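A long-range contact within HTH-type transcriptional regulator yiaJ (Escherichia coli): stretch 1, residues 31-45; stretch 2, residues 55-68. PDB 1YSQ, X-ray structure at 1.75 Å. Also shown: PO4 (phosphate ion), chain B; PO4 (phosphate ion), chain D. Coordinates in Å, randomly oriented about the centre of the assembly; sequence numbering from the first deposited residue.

Stretch 1 (31-45) FSSREDDHAILIYKL
Stretch 2 55-68: RAYIGQHMPLYCSA

Stretch 1 folds back on itself: the strand that enters at Phe31 and strand 38-45 are joined by a type II' turn from Glu35 to His38, with Asp36 at phi/psi 58/-106°. The strand through His61 to Pro63 then lies antiparallel to 38-45, their directions 148° apart and axes 4.4 Å at closest approach. The register sets His38 against Pro63, Ala39 against Met62 and Ile40 against His61, at CA-CA 4.6, 5.0 and 4.8 Å.

Backbone polarity is paid for in pairs. Ala39 N donates to Met62 O and Met62 N to Ala39 O, both at 2.8 Å. Leu41 N reaches Gln60 O at 2.9 Å, and Gly59 N reaches Leu41 O at 2.7 Å, nearly linear at 177°. The type II turn from Tyr57 to Gln60, closed by Gln60 N to Tyr57 O at 3.0 Å, presents these last two partners; Gly59, at phi/psi 101/-10°, occupies a conformation that calls for glycine. Ile40 N and O are instead satisfied by Ser33 O and N across the hairpin, at 2.9 and 3.0 Å.

Further along, extended all-t Lys44 carries NZ to Ala56 O, 2.8 Å away. Leu41 (t, p) packs CD2 on Ala56 CB at 3.7 Å and CB on Met62 CE at 3.8 Å; Met62 CE also lies 3.9 Å from Ala39 CB, on the same sheet face.

His38 (p) has both ring nitrogens occupied: NE2 donates to Glu35 OE1 at a very short 2.5 Å, and ND1 to Asp37 OD1 at 2.8 Å. The same ring forms an offset stack with that of His61 (m), centroids 4.4 Å apart and planes at 17°.

At the turn, Arg34 NE binds Asp36 O at 2.7 Å. A water donates to Asp37 O at 2.7 Å and weakly accepts from Leu64 N at 3.5 Å, bridging the stretches.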

# COMPACT_ATOMS: atom_id res chain seq x y z
N PHE A 31 -3.38 6.34 -0.01
CA PHE A 31 -4.13 5.83 1.14
C PHE A 31 -5.33 5.08 0.61
O PHE A 31 -6.17 5.64 -0.10
CB PHE A 31 -4.56 7.00 2.03
CG PHE A 31 -5.22 6.59 3.31
CD1 PHE A 31 -4.54 5.82 4.26
CD2 PHE A 31 -6.51 7.00 3.60
CE1 PHE A 31 -5.16 5.44 5.47
CE2 PHE A 31 -7.13 6.62 4.81
CZ PHE A 31 -6.45 5.84 5.73
N SER A 32 -5.40 3.79 0.94
CA SER A 32 -6.47 2.94 0.44
C SER A 32 -7.29 2.31 1.55
O SER A 32 -6.86 2.28 2.71
CB SER A 32 -5.89 1.85 -0.46
OG SER A 32 -5.28 0.83 0.34
N SER A 33 -8.48 1.83 1.17
CA SER A 33 -9.28 0.93 2.00
C SER A 33 -9.35 -0.40 1.25
O SER A 33 -9.03 -0.48 0.06
CB SER A 33 -10.70 1.48 2.22
OG SER A 33 -11.37 1.63 0.97
N ARG A 34 -9.71 -1.46 1.96
CA ARG A 34 -9.98 -2.73 1.32
C ARG A 34 -11.45 -2.87 0.96
O ARG A 34 -12.32 -2.59 1.77
CB ARG A 34 -9.56 -3.91 2.21
CG ARG A 34 -9.42 -5.20 1.42
CD ARG A 34 -9.52 -6.46 2.24
NE ARG A 34 -9.43 -7.62 1.36
CZ ARG A 34 -8.90 -8.79 1.69
NH1 ARG A 34 -8.40 -8.99 2.91
NH2 ARG A 34 -8.87 -9.77 0.80
N GLU A 35 -11.72 -3.30 -0.27
CA GLU A 35 -13.07 -3.69 -0.64
C GLU A 35 -13.01 -5.10 -1.22
O GLU A 35 -12.98 -5.27 -2.44
CB GLU A 35 -13.67 -2.70 -1.64
CG GLU A 35 -15.09 -3.00 -2.09
CD GLU A 35 -15.66 -1.87 -2.91
OE1 GLU A 35 -15.34 -1.76 -4.12
OE2 GLU A 35 -16.41 -1.07 -2.33
N ASP A 36 -12.93 -6.09 -0.34
CA ASP A 36 -12.84 -7.50 -0.76
C ASP A 36 -11.61 -7.80 -1.67
O ASP A 36 -10.48 -7.83 -1.17
CB ASP A 36 -14.16 -7.92 -1.43
CG ASP A 36 -14.27 -9.41 -1.67
OD1 ASP A 36 -13.36 -10.19 -1.27
OD2 ASP A 36 -15.25 -9.89 -2.28
N ASP A 37 -11.83 -8.00 -2.97
CA ASP A 37 -10.77 -8.43 -3.90
C ASP A 37 -10.01 -7.30 -4.61
O ASP A 37 -9.30 -7.55 -5.59
CB ASP A 37 -11.34 -9.44 -4.91
CG ASP A 37 -12.25 -8.80 -5.94
OD1 ASP A 37 -12.85 -7.74 -5.64
OD2 ASP A 37 -12.43 -9.29 -7.08
N HIS A 38 -10.13 -6.08 -4.11
CA HIS A 38 -9.37 -4.93 -4.59
C HIS A 38 -9.10 -3.95 -3.45
O HIS A 38 -9.82 -3.93 -2.45
CB HIS A 38 -10.07 -4.24 -5.78
CG HIS A 38 -11.52 -3.97 -5.54
ND1 HIS A 38 -12.47 -4.98 -5.53
CD2 HIS A 38 -12.19 -2.83 -5.25
CE1 HIS A 38 -13.65 -4.46 -5.25
NE2 HIS A 38 -13.51 -3.16 -5.09
N ALA A 39 -8.06 -3.14 -3.61
CA ALA A 39 -7.86 -1.96 -2.78
C ALA A 39 -8.56 -0.79 -3.49
O ALA A 39 -8.60 -0.76 -4.73
CB ALA A 39 -6.34 -1.66 -2.60
N ILE A 40 -9.15 0.13 -2.73
CA ILE A 40 -9.71 1.35 -3.31
C ILE A 40 -8.83 2.51 -2.90
O ILE A 40 -8.62 2.75 -1.70
CB ILE A 40 -11.15 1.64 -2.86
CG1 ILE A 40 -12.05 0.42 -3.08
CG2 ILE A 40 -11.71 2.89 -3.62
CD1 ILE A 40 -13.51 0.67 -2.62
N LEU A 41 -8.33 3.25 -3.88
CA LEU A 41 -7.56 4.45 -3.59
C LEU A 41 -8.48 5.58 -3.17
O LEU A 41 -9.10 6.21 -4.03
CB LEU A 41 -6.68 4.86 -4.79
CG LEU A 41 -5.63 5.92 -4.47
CD1 LEU A 41 -4.74 5.45 -3.30
CD2 LEU A 41 -4.76 6.18 -5.70
N ILE A 42 -8.59 5.82 -1.87
CA ILE A 42 -9.53 6.85 -1.39
C ILE A 42 -8.91 8.23 -1.23
O ILE A 42 -9.63 9.22 -1.08
CB ILE A 42 -10.26 6.39 -0.10
CG1 ILE A 42 -9.27 6.18 1.06
CG2 ILE A 42 -11.10 5.12 -0.40
CD1 ILE A 42 -9.94 5.91 2.42
N TYR A 43 -7.59 8.30 -1.29
CA TYR A 43 -6.90 9.56 -1.04
C TYR A 43 -5.51 9.45 -1.64
O TYR A 43 -4.84 8.41 -1.53
CB TYR A 43 -6.87 9.77 0.47
CG TYR A 43 -6.15 10.98 0.99
CD1 TYR A 43 -6.85 12.07 1.48
CD2 TYR A 43 -4.76 11.01 1.06
CE1 TYR A 43 -6.19 13.17 2.01
CE2 TYR A 43 -4.09 12.10 1.59
CZ TYR A 43 -4.82 13.18 2.06
OH TYR A 43 -4.16 14.26 2.60
N LYS A 44 -5.09 10.51 -2.32
CA LYS A 44 -3.77 10.54 -2.94
C LYS A 44 -3.18 11.96 -2.93
O LYS A 44 -3.87 12.92 -3.24
CB LYS A 44 -3.81 10.00 -4.39
CG LYS A 44 -2.43 9.84 -5.02
CD LYS A 44 -2.50 9.68 -6.54
CE LYS A 44 -1.08 9.47 -7.12
NZ LYS A 44 -1.02 9.69 -8.64
N LEU A 45 -1.90 12.06 -2.58
CA LEU A 45 -1.14 13.31 -2.71
C LEU A 45 -0.03 13.13 -3.73
O LEU A 45 0.78 12.21 -3.63
CB LEU A 45 -0.54 13.76 -1.36
CG LEU A 45 -1.57 13.97 -0.25
CD1 LEU A 45 -0.92 14.10 1.10
CD2 LEU A 45 -2.49 15.18 -0.53
N ARG A 55 0.04 7.25 -12.41
CA ARG A 55 -1.28 7.46 -13.01
C ARG A 55 -2.41 7.11 -12.05
O ARG A 55 -3.59 7.22 -12.40
CB ARG A 55 -1.41 6.62 -14.28
CG ARG A 55 -0.50 7.08 -15.42
CD ARG A 55 -0.83 6.44 -16.78
NE ARG A 55 -0.02 5.25 -17.08
CZ ARG A 55 1.32 5.20 -17.11
NH1 ARG A 55 2.05 6.29 -16.85
NH2 ARG A 55 1.93 4.06 -17.40
N ALA A 56 -2.05 6.67 -10.84
CA ALA A 56 -3.07 6.41 -9.81
C ALA A 56 -3.95 7.65 -9.53
O ALA A 56 -3.48 8.78 -9.61
CB ALA A 56 -2.42 5.92 -8.52
N TYR A 57 -5.21 7.41 -9.18
CA TYR A 57 -6.18 8.47 -8.95
C TYR A 57 -7.19 8.03 -7.90
O TYR A 57 -7.43 6.84 -7.73
CB TYR A 57 -6.92 8.82 -10.26
CG TYR A 57 -7.55 7.60 -10.92
CD1 TYR A 57 -8.88 7.24 -10.67
CD2 TYR A 57 -6.82 6.82 -11.81
CE1 TYR A 57 -9.47 6.13 -11.27
CE2 TYR A 57 -7.38 5.67 -12.41
CZ TYR A 57 -8.70 5.35 -12.14
OH TYR A 57 -9.25 4.26 -12.75
N ILE A 58 -7.78 9.01 -7.22
CA ILE A 58 -8.79 8.75 -6.21
C ILE A 58 -9.99 8.05 -6.86
O ILE A 58 -10.51 8.51 -7.89
CB ILE A 58 -9.20 10.07 -5.49
CG1 ILE A 58 -8.01 10.59 -4.67
CG2 ILE A 58 -10.49 9.88 -4.64
CD1 ILE A 58 -8.18 12.06 -4.15
N GLY A 59 -10.38 6.93 -6.28
CA GLY A 59 -11.47 6.12 -6.80
C GLY A 59 -10.98 4.92 -7.58
O GLY A 59 -11.76 4.02 -7.90
N GLN A 60 -9.68 4.86 -7.86
CA GLN A 60 -9.13 3.72 -8.58
C GLN A 60 -9.30 2.41 -7.78
O GLN A 60 -9.13 2.42 -6.55
CB GLN A 60 -7.65 3.93 -8.87
CG GLN A 60 -7.01 2.84 -9.73
CD GLN A 60 -5.57 3.17 -10.07
OE1 GLN A 60 -4.90 3.86 -9.32
NE2 GLN A 60 -5.10 2.68 -11.21
N HIS A 61 -9.61 1.32 -8.48
CA HIS A 61 -9.62 -0.02 -7.89
C HIS A 61 -8.35 -0.74 -8.30
O HIS A 61 -8.07 -0.91 -9.48
CB HIS A 61 -10.83 -0.83 -8.33
CG HIS A 61 -12.14 -0.31 -7.80
ND1 HIS A 61 -13.30 -1.04 -7.88
CD2 HIS A 61 -12.46 0.84 -7.17
CE1 HIS A 61 -14.29 -0.36 -7.32
NE2 HIS A 61 -13.80 0.78 -6.87
N MET A 62 -7.59 -1.16 -7.30
CA MET A 62 -6.27 -1.69 -7.49
C MET A 62 -6.36 -3.25 -7.18
O MET A 62 -6.83 -3.62 -6.09
CB MET A 62 -5.31 -0.77 -6.62
CG MET A 62 -5.85 0.92 -6.16
SD MET A 62 -4.33 1.50 -5.59
CE MET A 62 -4.73 1.66 -3.98
N PRO A 63 -6.01 -4.16 -8.12
CA PRO A 63 -6.09 -5.61 -7.81
C PRO A 63 -5.14 -6.01 -6.67
O PRO A 63 -4.04 -5.45 -6.55
CB PRO A 63 -5.64 -6.31 -9.10
CG PRO A 63 -5.77 -5.27 -10.18
CD PRO A 63 -5.49 -3.94 -9.49
N LEU A 64 -5.56 -6.94 -5.82
CA LEU A 64 -4.76 -7.29 -4.65
C LEU A 64 -3.35 -7.81 -4.98
O LEU A 64 -2.40 -7.49 -4.27
CB LEU A 64 -5.49 -8.32 -3.77
CG LEU A 64 -6.84 -7.89 -3.15
CD1 LEU A 64 -7.37 -9.00 -2.26
CD2 LEU A 64 -6.77 -6.58 -2.39
N TYR A 65 -3.24 -8.60 -6.06
CA TYR A 65 -2.01 -9.36 -6.33
C TYR A 65 -0.82 -8.50 -6.79
O TYR A 65 0.32 -8.93 -6.67
CB TYR A 65 -2.27 -10.49 -7.35
CG TYR A 65 -2.24 -10.01 -8.78
CD1 TYR A 65 -1.11 -10.21 -9.59
CD2 TYR A 65 -3.33 -9.33 -9.33
CE1 TYR A 65 -1.06 -9.75 -10.91
CE2 TYR A 65 -3.31 -8.87 -10.65
CZ TYR A 65 -2.16 -9.07 -11.43
OH TYR A 65 -2.14 -8.63 -12.73
N CYS A 66 -1.09 -7.31 -7.33
CA CYS A 66 -0.04 -6.45 -7.90
C CYS A 66 0.07 -5.09 -7.19
O CYS A 66 0.81 -4.22 -7.62
CB CYS A 66 -0.25 -6.28 -9.43
SG CYS A 66 -1.87 -5.59 -9.84
N SER A 67 -0.69 -4.93 -6.10
CA SER A 67 -0.70 -3.71 -5.29
C SER A 67 0.01 -4.02 -3.98
O SER A 67 -0.34 -4.99 -3.30
CB SER A 67 -2.15 -3.27 -5.01
OG SER A 67 -2.26 -2.34 -3.95
N ALA A 68 0.99 -3.19 -3.61
CA ALA A 68 1.66 -3.38 -2.31
C ALA A 68 0.67 -3.34 -1.14
O ALA A 68 0.70 -4.20 -0.25
CB ALA A 68 2.79 -2.35 -2.12
P PO4 B . 0.27 0.32 -4.15
O1 PO4 B . 1.32 -0.52 -4.90
O2 PO4 B . -0.08 -0.26 -2.82
O3 PO4 B . 0.73 1.76 -3.99
O4 PO4 B . -0.97 0.31 -5.03
P PO4 D . -7.72 -7.49 6.17
O1 PO4 D . -7.61 -6.20 5.38
O2 PO4 D . -6.40 -8.24 6.10
O3 PO4 D . -8.09 -7.19 7.60
O4 PO4 D . -8.78 -8.32 5.48
O HOH W 1 -8.00 -8.39 -7.80